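Local coordinates for SidF, inhibitor of growth family, member 3 (Legionella pneumophila subsp. pneumophila, PDB 4FYF), which probably acts as a phosphoinositide phosphatase, removing a phosphate group from the inositol ring of phosphatidylinositol phosphates, at residues V361-Q366 and N650-R655; L241-M246 and S268-R273; L30-P35 and H708-G713; T66-V71 and D128-K133. The protein carries 1 engineered substitution. All coordinates share one frame; numbering follows the deposited sequence.

Contact 1. Residues V361-Q366 and N650-R655; sequences VVTAGQ and NDRGQR. With PO4 (phosphate ion), chain B.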
loop_
_atom_site.group_PDB
_atom_site.type_symbol
_atom_site.label_atom_id
_atom_site.label_comp_id
_atom_site.label_asym_id
_atom_site.label_seq_id
_atom_site.Cartn_x
_atom_site.Cartn_y
_atom_site.Cartn_z
ATOM N N VAL A 361 0.896 7.710 6.784
ATOM C CA VAL A 361 2.164 8.422 6.773
ATOM C C VAL A 361 1.973 9.863 6.213
ATOM O O VAL A 361 2.869 10.592 5.868
ATOM C CB VAL A 361 3.146 7.441 6.089
ATOM C CG1 VAL A 361 3.538 7.800 4.679
ATOM C CG2 VAL A 361 4.214 6.916 7.046
ATOM N N VAL A 362 0.729 10.255 6.187
ATOM C CA VAL A 362 0.303 11.632 5.987
ATOM C C VAL A 362 0.642 12.457 7.231
ATOM O O VAL A 362 0.944 11.887 8.276
ATOM C CB VAL A 362 -1.218 11.507 5.788
ATOM C CG1 VAL A 362 -2.033 12.236 6.849
ATOM C CG2 VAL A 362 -1.590 11.702 4.350
ATOM N N THR A 363 0.673 13.788 7.130
ATOM C CA THR A 363 0.673 14.560 8.357
ATOM C C THR A 363 -0.662 15.266 8.665
ATOM O O THR A 363 -0.941 16.344 8.156
ATOM C CB THR A 363 1.986 15.339 8.712
ATOM O OG1 THR A 363 1.700 16.560 9.460
ATOM C CG2 THR A 363 2.824 15.618 7.595
ATOM N N ALA A 364 -1.456 14.612 9.502
ATOM C CA ALA A 364 -2.855 14.972 9.784
ATOM C C ALA A 364 -3.068 16.419 10.227
ATOM O O ALA A 364 -4.063 17.067 9.854
ATOM C CB ALA A 364 -3.405 14.037 10.862
ATOM N N GLY A 365 -2.139 16.913 11.041
ATOM C CA GLY A 365 -2.304 18.205 11.648
ATOM C C GLY A 365 -1.854 19.374 10.835
ATOM O O GLY A 365 -1.919 20.482 11.302
ATOM N N GLN A 366 -1.374 19.120 9.620
ATOM C CA GLN A 366 -0.711 20.158 8.816
ATOM C C GLN A 366 -1.610 21.348 8.505
ATOM O O GLN A 366 -2.703 21.176 8.007
ATOM C CB GLN A 366 -0.241 19.551 7.502
ATOM C CG GLN A 366 0.966 20.233 6.905
ATOM C CD GLN A 366 1.454 19.502 5.682
ATOM O OE1 GLN A 366 1.313 20.009 4.557
ATOM N NE2 GLN A 366 1.980 18.292 5.871
ATOM N N ASN A 650 1.751 7.864 -4.373
ATOM C CA ASN A 650 2.911 7.868 -5.272
ATOM C C ASN A 650 4.220 8.246 -4.582
ATOM O O ASN A 650 5.307 7.933 -5.107
ATOM C CB ASN A 650 2.631 8.736 -6.461
ATOM C CG ASN A 650 1.643 8.084 -7.372
ATOM O OD1 ASN A 650 1.763 6.868 -7.684
ATOM N ND2 ASN A 650 0.611 8.836 -7.736
ATOM N N ASP A 651 4.115 8.883 -3.394
ATOM C CA ASP A 651 5.282 9.512 -2.858
ATOM C C ASP A 651 5.646 8.959 -1.480
ATOM O O ASP A 651 6.480 8.047 -1.404
ATOM C CB ASP A 651 5.190 11.055 -2.984
ATOM C CG ASP A 651 4.604 11.518 -4.390
ATOM O OD1 ASP A 651 5.077 11.103 -5.488
ATOM O OD2 ASP A 651 3.649 12.321 -4.407
ATOM N N ARG A 652 5.004 9.455 -0.423
ATOM C CA ARG A 652 5.326 9.053 0.956
ATOM C C ARG A 652 5.110 7.549 1.189
ATOM O O ARG A 652 5.985 6.868 1.746
ATOM C CB ARG A 652 4.613 9.944 2.003
ATOM C CG ARG A 652 5.170 11.374 2.015
ATOM C CD ARG A 652 4.316 12.356 2.818
ATOM N NE ARG A 652 3.028 12.535 2.168
ATOM C CZ ARG A 652 2.029 13.276 2.628
ATOM N NH1 ARG A 652 2.122 13.917 3.805
ATOM N NH2 ARG A 652 0.916 13.305 1.921
ATOM N N GLY A 653 3.977 7.040 0.724
ATOM C CA GLY A 653 3.629 5.629 0.940
ATOM C C GLY A 653 4.581 4.689 0.236
ATOM O O GLY A 653 4.863 3.608 0.750
ATOM N N GLN A 654 5.057 5.080 -0.952
ATOM C CA GLN A 654 6.140 4.306 -1.643
ATOM C C GLN A 654 7.453 4.259 -0.880
ATOM O O GLN A 654 8.110 3.217 -0.889
ATOM C CB GLN A 654 6.435 4.823 -3.052
ATOM C CG GLN A 654 5.227 4.641 -3.917
ATOM C CD GLN A 654 4.920 3.164 -4.080
ATOM O OE1 GLN A 654 5.780 2.393 -4.511
ATOM N NE2 GLN A 654 3.695 2.768 -3.761
ATOM N N ARG A 655 7.842 5.363 -0.245
ATOM C CA ARG A 655 9.081 5.344 0.534
ATOM C C ARG A 655 8.904 4.466 1.794
ATOM O O ARG A 655 9.826 3.862 2.243
ATOM C CB ARG A 655 9.635 6.738 0.906
ATOM C CG ARG A 655 9.662 7.836 -0.157
ATOM C CD ARG A 655 10.452 7.779 -1.509
ATOM N NE ARG A 655 11.764 7.243 -1.512
ATOM C CZ ARG A 655 12.865 7.605 -2.202
ATOM N NH1 ARG A 655 12.996 8.690 -2.933
ATOM N NH2 ARG A 655 13.964 6.833 -2.049
HETATM P P PO4 B . 1.836 11.479 -1.336
HETATM O O1 PO4 B . 2.973 11.435 -0.417
HETATM O O2 PO4 B . 0.607 11.917 -0.628
HETATM O O3 PO4 B . 1.949 12.425 -2.449
HETATM O O4 PO4 B . 1.654 10.144 -1.974
#
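Arg652, which packs against Val361 and Val362, has CG beside its own backbone N (chi1 -69°), and its chain bends at chi3 (-66°). The bend turns NE and NH2 toward the phosphate ion that sits before the helix N-terminus, so the side chain and the backbone of one residue hold the same ion. Arg652 N donates to PO4 O1 at 2.8 Å, and Arg652 NE donates to that same oxygen, also at 2.8 Å. A third bond runs from Arg652 NH2 to PO4 O2 at 2.9 Å and is almost straight (174°). The phosphorus lies in the guanidinium plane, at its edge. Asp651 N gives a longer bond to PO4 O4 at 3.1 Å.

The 361-366 loop packs against this arginine without any direct hydrogen bond. Val361 CG1 rests 3.6 Å from Arg652 CB, the valine methyl lying against the base of the arginine chain. Val362 lies over one face of the guanidinium, with its CA 3.6 Å from Arg652 NH1. The loop thus backs the group while the phosphate takes its edge. Asp651 OD2 is salt-bridged to Lys718 and lies 2.6 Å from PO4 O3.

Ser646 OG and Lys647 N also bind the phosphate, which probably came from the crystallisation liquor. The site lies between the end of strand 641-645 and the first turn of helix 652-668. Ser646 to Arg652 has the spacing of the CX5R phosphate-binding loop of cysteine-based phosphatases, with serine in the cysteine place, and the grip on the anion is consistent with that P-loop.

Contact 2. Residues L241-M246 and S268-R273; sequences LGNSSM and SGPGAR
Asn243 meets both Pro270 and Arg273 through its amide oxygen. OD1 lies 3.4 Å from Arg273 CG and 3.7 Å from Pro270 CG, so it touches aliphatic carbon on each. The amide and guanidinium planes are nearly perpendicular, 86° apart. The polar ends have other partners: Asn243 ND2 binds Glu300 and the carbonyl of Asn297, while Arg273 forms a salt bridge with Glu356 and a cation-pi contact with Tyr358.

Ser244 contributes its backbone. Its O accepts from Gly271 N at 2.8 Å, with the N-H pointing almost straight at the oxygen (171°). This is the direct hydrogen bond between the two loops.

Both loops extend from the open end of a beta hairpin. Segment 241-246 leads into strand 247-254, and segment 268-273 leaves its antiparallel partner, strand 260-268. The ladder's backbone pairing includes Ser268 with Ala247. Beside that pair a water bridges the loops: it donates to Ser245 O at 2.9 Å and also bonds to Ser268 OG. That hydroxyl is bound by Gln654 as well.

Met246 closes the segment. Its CA-H points at Ser268 O, with CA 3.3 Å from the oxygen. CG stands anti to the backbone N (chi1 -163°) and the chain beyond it is extended, which lays the thioether alongside the Pro270 ring. SD comes to 3.3 Å from Pro270 CD, a tight contact. The peptide bond before Pro270 is cis. A mercury ion is bound about 3 Å from the Met246 side chain.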
loop_
_atom_site.group_PDB
_atom_site.type_symbol
_atom_site.label_atom_id
_atom_site.label_comp_id
_atom_site.label_asym_id
_atom_site.label_seq_id
_atom_site.Cartn_x
_atom_site.Cartn_y
_atom_site.Cartn_z
ATOM N N LEU A 241 -16.947 5.909 -6.542
ATOM C CA LEU A 241 -16.675 4.805 -5.616
ATOM C C LEU A 241 -15.472 3.945 -5.994
ATOM O O LEU A 241 -15.145 3.801 -7.166
ATOM C CB LEU A 241 -17.922 3.938 -5.478
ATOM C CG LEU A 241 -19.177 4.686 -5.029
ATOM C CD1 LEU A 241 -20.294 3.678 -4.807
ATOM C CD2 LEU A 241 -18.918 5.476 -3.741
ATOM N N GLY A 242 -14.818 3.382 -4.987
ATOM C CA GLY A 242 -13.731 2.445 -5.200
ATOM C C GLY A 242 -12.399 3.025 -4.758
ATOM O O GLY A 242 -12.140 4.214 -4.971
ATOM N N ASN A 243 -11.571 2.186 -4.124
ATOM C CA ASN A 243 -10.196 2.525 -3.732
ATOM C C ASN A 243 -9.193 2.676 -4.897
ATOM O O ASN A 243 -9.274 1.991 -5.916
ATOM C CB ASN A 243 -9.674 1.427 -2.842
ATOM C CG ASN A 243 -10.352 1.393 -1.510
ATOM O OD1 ASN A 243 -10.017 2.179 -0.639
ATOM N ND2 ASN A 243 -11.289 0.446 -1.323
ATOM N N SER A 244 -8.206 3.533 -4.760
ATOM C CA SER A 244 -7.207 3.492 -5.836
ATOM C C SER A 244 -5.764 3.546 -5.400
ATOM O O SER A 244 -5.442 3.675 -4.202
ATOM C CB SER A 244 -7.527 4.451 -7.011
ATOM O OG SER A 244 -7.626 5.794 -6.573
ATOM N N SER A 245 -4.914 3.372 -6.398
ATOM C CA SER A 245 -3.502 3.127 -6.177
ATOM C C SER A 245 -3.267 2.037 -5.086
ATOM O O SER A 245 -2.514 2.270 -4.158
ATOM C CB SER A 245 -2.822 4.459 -5.824
ATOM O OG SER A 245 -1.405 4.402 -5.953
ATOM N N MET A 246 -3.948 0.890 -5.207
ATOM C CA MET A 246 -3.788 -0.282 -4.331
ATOM C C MET A 246 -3.299 -1.496 -5.126
ATOM O O MET A 246 -3.834 -1.782 -6.196
ATOM C CB MET A 246 -5.090 -0.652 -3.589
ATOM C CG MET A 246 -4.886 -1.599 -2.360
ATOM S SD MET A 246 -6.235 -1.548 -1.195
ATOM C CE MET A 246 -6.133 -3.037 -0.174
ATOM N N SER A 268 0.530 -2.236 -1.010
ATOM C CA SER A 268 0.857 -0.829 -1.287
ATOM C C SER A 268 -0.466 -0.102 -1.364
ATOM O O SER A 268 -1.340 -0.493 -2.149
ATOM C CB SER A 268 1.539 -0.689 -2.645
ATOM O OG SER A 268 2.331 0.450 -2.753
ATOM N N GLY A 269 -0.653 0.916 -0.537
ATOM C CA GLY A 269 -1.927 1.607 -0.499
ATOM C C GLY A 269 -2.970 0.875 0.356
ATOM O O GLY A 269 -2.601 0.044 1.201
ATOM N N PRO A 270 -4.282 1.160 0.126
ATOM C CA PRO A 270 -4.706 2.084 -0.941
ATOM C C PRO A 270 -4.328 3.549 -0.642
ATOM O O PRO A 270 -3.866 3.855 0.473
ATOM C CB PRO A 270 -6.218 1.938 -0.925
ATOM C CG PRO A 270 -6.517 1.701 0.520
ATOM C CD PRO A 270 -5.407 0.800 1.004
ATOM N N GLY A 271 -4.532 4.425 -1.633
ATOM C CA GLY A 271 -4.389 5.891 -1.421
ATOM C C GLY A 271 -5.396 6.429 -0.403
ATOM O O GLY A 271 -6.029 5.633 0.309
ATOM N N ALA A 272 -5.559 7.747 -0.314
ATOM C CA ALA A 272 -6.751 8.301 0.396
ATOM C C ALA A 272 -8.003 7.510 0.038
ATOM O O ALA A 272 -8.309 7.251 -1.118
ATOM C CB ALA A 272 -6.965 9.796 0.133
ATOM N N ARG A 273 -8.728 7.125 1.055
ATOM C CA ARG A 273 -9.784 6.139 0.927
ATOM C C ARG A 273 -11.092 6.872 0.598
ATOM O O ARG A 273 -12.168 6.272 0.583
ATOM C CB ARG A 273 -9.868 5.422 2.280
ATOM C CG ARG A 273 -10.220 3.958 2.301
ATOM C CD ARG A 273 -9.807 3.348 3.626
ATOM N NE ARG A 273 -8.353 3.134 3.686
ATOM C CZ ARG A 273 -7.768 2.154 4.366
ATOM N NH1 ARG A 273 -8.496 1.240 5.054
ATOM N NH2 ARG A 273 -6.451 2.067 4.349
HETATM O O HOH W 1 0.364 1.923 -3.991
#

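Contact 3. Residues L30-P35 and H708-G713; sequences LAYGYP and HTANTG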
loop_
_atom_site.group_PDB
_atom_site.type_symbol
_atom_site.label_atom_id
_atom_site.label_comp_id
_atom_site.label_asym_id
_atom_site.label_seq_id
_atom_site.Cartn_x
_atom_site.Cartn_y
_atom_site.Cartn_z
ATOM N N LEU A 30 -0.176 0.970 -22.318
ATOM C CA LEU A 30 0.411 2.155 -21.740
ATOM C C LEU A 30 1.831 2.254 -22.257
ATOM O O LEU A 30 2.501 1.219 -22.385
ATOM C CB LEU A 30 0.485 1.953 -20.206
ATOM C CG LEU A 30 0.831 3.168 -19.365
ATOM C CD1 LEU A 30 -0.160 4.253 -19.780
ATOM C CD2 LEU A 30 0.693 2.818 -17.893
ATOM N N ALA A 31 2.312 3.466 -22.497
ATOM C CA ALA A 31 3.725 3.646 -22.806
ATOM C C ALA A 31 4.618 3.774 -21.548
ATOM O O ALA A 31 4.416 4.642 -20.720
ATOM C CB ALA A 31 3.913 4.824 -23.744
ATOM N N TYR A 32 5.584 2.886 -21.432
ATOM C CA TYR A 32 6.567 2.819 -20.333
ATOM C C TYR A 32 8.001 3.266 -20.663
ATOM O O TYR A 32 8.817 3.479 -19.731
ATOM C CB TYR A 32 6.660 1.378 -19.835
ATOM C CG TYR A 32 5.457 0.896 -19.088
ATOM C CD1 TYR A 32 5.294 1.180 -17.730
ATOM C CD2 TYR A 32 4.480 0.117 -19.717
ATOM C CE1 TYR A 32 4.182 0.715 -17.002
ATOM C CE2 TYR A 32 3.367 -0.352 -18.991
ATOM C CZ TYR A 32 3.221 -0.057 -17.635
ATOM O OH TYR A 32 2.118 -0.552 -16.924
ATOM N N GLY A 33 8.306 3.350 -21.973
ATOM C CA GLY A 33 9.612 3.713 -22.481
ATOM C C GLY A 33 10.739 2.822 -21.965
ATOM O O GLY A 33 10.481 1.681 -21.545
ATOM N N TYR A 34 11.985 3.337 -21.997
ATOM C CA TYR A 34 13.149 2.526 -21.736
ATOM C C TYR A 34 13.064 1.131 -22.463
ATOM O O TYR A 34 13.078 0.071 -21.814
ATOM C CB TYR A 34 13.277 2.337 -20.221
ATOM C CG TYR A 34 13.315 3.624 -19.437
ATOM C CD1 TYR A 34 14.541 4.270 -19.187
ATOM C CD2 TYR A 34 12.125 4.202 -18.930
ATOM C CE1 TYR A 34 14.595 5.464 -18.493
ATOM C CE2 TYR A 34 12.167 5.413 -18.246
ATOM C CZ TYR A 34 13.405 6.036 -18.003
ATOM O OH TYR A 34 13.476 7.231 -17.299
ATOM N N PRO A 35 12.959 1.118 -23.795
ATOM C CA PRO A 35 12.866 -0.207 -24.449
ATOM C C PRO A 35 14.061 -1.137 -24.106
ATOM O O PRO A 35 15.203 -0.674 -23.893
ATOM C CB PRO A 35 12.889 0.130 -25.980
ATOM C CG PRO A 35 13.593 1.455 -26.076
ATOM C CD PRO A 35 13.321 2.195 -24.760
ATOM N N HIS A 708 4.833 4.487 -10.406
ATOM C CA HIS A 708 4.481 5.883 -10.664
ATOM C C HIS A 708 4.106 6.049 -12.103
ATOM O O HIS A 708 3.201 6.848 -12.425
ATOM C CB HIS A 708 5.660 6.820 -10.252
ATOM C CG HIS A 708 5.294 8.247 -10.128
ATOM N ND1 HIS A 708 5.102 9.063 -11.227
ATOM C CD2 HIS A 708 5.091 9.048 -8.993
ATOM C CE1 HIS A 708 4.808 10.324 -10.807
ATOM N NE2 HIS A 708 4.809 10.322 -9.428
ATOM N N THR A 709 4.770 5.306 -13.002
ATOM C CA THR A 709 4.521 5.567 -14.414
ATOM C C THR A 709 3.089 5.116 -14.730
ATOM O O THR A 709 2.336 5.793 -15.511
ATOM C CB THR A 709 5.519 4.830 -15.345
ATOM O OG1 THR A 709 6.844 5.293 -15.076
ATOM C CG2 THR A 709 5.166 5.044 -16.848
ATOM N N ALA A 710 2.741 3.972 -14.133
ATOM C CA ALA A 710 1.439 3.372 -14.301
ATOM C C ALA A 710 0.335 4.261 -13.705
ATOM O O ALA A 710 -0.751 4.335 -14.256
ATOM C CB ALA A 710 1.408 1.981 -13.674
ATOM N N ASN A 711 0.606 4.944 -12.610
ATOM C CA ASN A 711 -0.363 5.879 -12.153
ATOM C C ASN A 711 -0.459 7.173 -12.961
ATOM O O ASN A 711 -1.571 7.660 -13.192
ATOM C CB ASN A 711 -0.179 6.194 -10.667
ATOM C CG ASN A 711 -0.621 5.038 -9.783
ATOM O OD1 ASN A 711 -1.340 4.145 -10.243
ATOM N ND2 ASN A 711 -0.184 5.036 -8.522
ATOM N N THR A 712 0.682 7.739 -13.367
ATOM C CA THR A 712 0.655 9.134 -13.774
ATOM C C THR A 712 0.989 9.353 -15.242
ATOM O O THR A 712 0.722 10.443 -15.773
ATOM C CB THR A 712 1.557 10.029 -12.939
ATOM O OG1 THR A 712 2.908 9.681 -13.205
ATOM C CG2 THR A 712 1.262 9.936 -11.421
ATOM N N GLY A 713 1.500 8.314 -15.910
ATOM C CA GLY A 713 2.095 8.500 -17.232
ATOM C C GLY A 713 3.619 8.667 -17.270
ATOM O O GLY A 713 4.236 8.442 -18.313
#
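Leu30 and Tyr32 make van der Waals contacts with one side of the helix end at 708-712. The apolar pair is Leu30 with Ala710: Leu30 CD2 sits 3.7 Å from Ala710 CA and 4.4 Å from Ala710 CB. Tyr32 meets the helix at two points. Its CD1 lies 4.0 Å from Thr709 CG2, and its OH lies 4.2 Å from Ala710 CB. The two side chains of Tyr32 and Thr709 cross obliquely. Leu30 CG also lies over one face of the Tyr32 ring, 4.3 Å above the plane and displaced toward the rim, so the two loop residues present a joint surface to the helix.

The Thr709 methyl faces the loop because CG2 is anti to the backbone N. The same rotation (chi1 -62°) puts OG1 beside that N, where it bonds back to the Ala705 carbonyl. CG2 is also 4.0 Å from Ala31 O.

The contact packs the loop before strand 39-42 against the C-terminal end of helix 701-712, joining the N-terminal region to a helix from near the end of the chain. The helix ends at Thr712; at Gly713 phi turns positive and the chain leaves helical angles.

Hydrogen bonds lie around this patch and none crosses directly. Asn81 of helix 71-92 bonds through ND2 to both Ala31 O and Gly713 O, and so ties the loop to the helix end. Tyr32 OH is held by Asp183. In the last turn His708 O accepts twice from Thr712: from N at 2.8 Å and from OG1 at 3.0 Å, the hydroxyl coming from above the carbonyl plane.

Contact 4. Residues T66-V71 and D128-K133; sequences TGQPDV and DLFSSK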
loop_
_atom_site.group_PDB
_atom_site.type_symbol
_atom_site.label_atom_id
_atom_site.label_comp_id
_atom_site.label_asym_id
_atom_site.label_seq_id
_atom_site.Cartn_x
_atom_site.Cartn_y
_atom_site.Cartn_z
ATOM N N THR A 66 19.992 0.263 -15.071
ATOM C CA THR A 66 18.563 0.254 -14.995
ATOM C C THR A 66 18.064 1.168 -13.852
ATOM O O THR A 66 18.829 1.571 -12.959
ATOM C CB THR A 66 18.013 -1.161 -14.765
ATOM O OG1 THR A 66 18.681 -1.751 -13.652
ATOM C CG2 THR A 66 18.200 -2.062 -16.000
ATOM N N GLY A 67 16.780 1.478 -13.871
ATOM C CA GLY A 67 16.199 2.389 -12.862
ATOM C C GLY A 67 16.811 3.816 -12.785
ATOM O O GLY A 67 16.770 4.516 -11.745
ATOM N N GLN A 68 17.351 4.275 -13.877
ATOM C CA GLN A 68 18.026 5.552 -13.887
ATOM C C GLN A 68 17.154 6.506 -14.745
ATOM O O GLN A 68 16.807 6.182 -15.900
ATOM C CB GLN A 68 19.363 5.327 -14.578
ATOM C CG GLN A 68 20.728 5.305 -13.897
ATOM C CD GLN A 68 20.895 5.510 -12.398
ATOM O OE1 GLN A 68 20.443 6.490 -11.816
ATOM N NE2 GLN A 68 21.698 4.670 -11.812
ATOM N N PRO A 69 16.808 7.693 -14.227
ATOM C CA PRO A 69 15.971 8.629 -15.057
ATOM C C PRO A 69 16.631 9.049 -16.363
ATOM O O PRO A 69 17.827 9.336 -16.403
ATOM C CB PRO A 69 15.782 9.844 -14.168
ATOM C CG PRO A 69 16.217 9.412 -12.797
ATOM C CD PRO A 69 17.180 8.267 -12.932
ATOM N N ASP A 70 15.876 9.017 -17.448
ATOM C CA ASP A 70 16.387 9.477 -18.732
ATOM C C ASP A 70 15.311 10.389 -19.320
ATOM O O ASP A 70 14.211 9.894 -19.599
ATOM C CB ASP A 70 16.680 8.275 -19.645
ATOM C CG ASP A 70 16.998 8.688 -21.107
ATOM O OD1 ASP A 70 16.443 9.698 -21.577
ATOM O OD2 ASP A 70 17.784 7.990 -21.814
ATOM N N VAL A 71 15.612 11.687 -19.510
ATOM C CA VAL A 71 14.561 12.682 -19.903
ATOM C C VAL A 71 13.960 12.514 -21.269
ATOM O O VAL A 71 12.777 12.810 -21.457
ATOM C CB VAL A 71 14.873 14.173 -19.683
ATOM C CG1 VAL A 71 14.741 14.503 -18.219
ATOM C CG2 VAL A 71 16.220 14.560 -20.226
ATOM N N ASP A 128 22.223 10.155 -12.692
ATOM C CA ASP A 128 22.644 9.105 -11.784
ATOM C C ASP A 128 22.068 9.388 -10.380
ATOM O O ASP A 128 22.391 10.383 -9.723
ATOM C CB ASP A 128 24.177 8.969 -11.799
ATOM C CG ASP A 128 24.700 7.965 -10.744
ATOM O OD1 ASP A 128 23.926 7.046 -10.297
ATOM O OD2 ASP A 128 25.902 8.136 -10.345
ATOM N N LEU A 129 21.153 8.529 -9.974
ATOM C CA LEU A 129 20.516 8.547 -8.642
ATOM C C LEU A 129 21.464 8.464 -7.457
ATOM O O LEU A 129 21.154 8.997 -6.380
ATOM C CB LEU A 129 19.551 7.375 -8.502
ATOM C CG LEU A 129 18.206 7.483 -9.233
ATOM C CD1 LEU A 129 17.275 6.411 -8.697
ATOM C CD2 LEU A 129 17.605 8.864 -9.109
ATOM N N PHE A 130 22.619 7.827 -7.662
ATOM C CA PHE A 130 23.443 7.354 -6.520
ATOM C C PHE A 130 24.689 8.177 -6.294
ATOM O O PHE A 130 25.569 7.813 -5.556
ATOM C CB PHE A 130 23.757 5.881 -6.718
ATOM C CG PHE A 130 22.519 5.102 -6.981
ATOM C CD1 PHE A 130 21.439 5.146 -6.028
ATOM C CD2 PHE A 130 22.340 4.417 -8.175
ATOM C CE1 PHE A 130 20.241 4.469 -6.294
ATOM C CE2 PHE A 130 21.140 3.735 -8.431
ATOM C CZ PHE A 130 20.092 3.750 -7.484
ATOM N N SER A 131 24.641 9.326 -6.919
ATOM C CA SER A 131 25.611 10.381 -6.924
ATOM C C SER A 131 24.989 11.681 -6.365
ATOM O O SER A 131 23.791 11.800 -6.337
ATOM C CB SER A 131 25.817 10.683 -8.428
ATOM O OG SER A 131 27.117 10.523 -8.595
ATOM N N SER A 132 25.793 12.707 -6.137
ATOM C CA SER A 132 25.297 14.027 -5.763
ATOM C C SER A 132 24.539 14.728 -6.894
ATOM O O SER A 132 24.974 14.713 -8.078
ATOM C CB SER A 132 26.445 14.895 -5.307
ATOM O OG SER A 132 26.010 16.239 -5.389
ATOM N N LYS A 133 23.433 15.381 -6.516
ATOM C CA LYS A 133 22.584 16.128 -7.437
ATOM C C LYS A 133 23.425 17.275 -7.951
ATOM O O LYS A 133 23.131 17.823 -8.998
ATOM C CB LYS A 133 21.411 16.787 -6.703
ATOM C CG LYS A 133 20.220 15.940 -6.317
ATOM C CD LYS A 133 19.122 16.805 -5.669
ATOM C CE LYS A 133 19.432 17.219 -4.245
ATOM N NZ LYS A 133 19.501 16.037 -3.336
#
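The type I beta turn from Asp128 to Ser131 meets Gln68 and Pro69 with its first residues. Within it is an Asx turn: Phe130 N donates to Asp128 OD1 at 3.0 Å, reaching that oxygen from above the carboxylate plane. The carboxylate also forms a salt bridge with Arg63.

Gln68 makes the polar contact. Its OE1 accepts from Leu129 N at 2.8 Å in a nearly straight bond (177°), with the donor tilted from the amide's carbonyl plane. To reach it, the chain folds sharply at chi2 (0° as modelled, an eclipsed value that may partly reflect the limited resolution). The amide oxygen thus takes up the N-H of the turn's second residue. Gln68 runs alongside Asp128, with its amide nearly perpendicular to the carboxylate (86°). On the other branch, Gln68 NE2 approaches Phe130 CE2 at 3.6 Å and is hydrogen-bonded to the Pro64 carbonyl.

The contact joins the loop that leads into helix 71-92 to the loop that leads into helix 136-163. Asp70 is the N-cap of the former helix, its OD1 accepting from Gln73 N. Backbone hydrogen bonds between Pro69 and Ala127 and between Val71 and Ala125 continue the pairing of the two loops.

Leu129 packs by CD2 on Pro69 CD, at 3.9 Å. Its CD1 also touches the carbonyl oxygen of Gly67, 3.6 Å from that O. Leu129 CB stands over the centre of the Phe130 ring, 3.6 Å above its plane. Phe733 of helix 733-737 touches both Pro69 and Leu129.

How the contacts relate
All four contacts are largely buried, but they differ in depth. The centres of contacts 2 and 1 lie about 8 and 12 Å from that of the chain, in the core; those of contacts 3 and 4, at about 19 and 25 Å, are more peripheral. Contact 1 is organised round an anion, contact 2 round a backbone bond and a proline, contact 3 is van der Waals packing, and contact 4 combines a hydrogen bond to a glutamine amide oxygen with apolar packing. Gln654 joins contacts 1 and 2. Asn711 of contact 3 meets Asn650 of contact 1 and Ser245 of contact 2. Tyr34 OH of contact 3 bonds to Asp70 N of contact 4. Along the chain, the loop closed by contact 3 contains the other three.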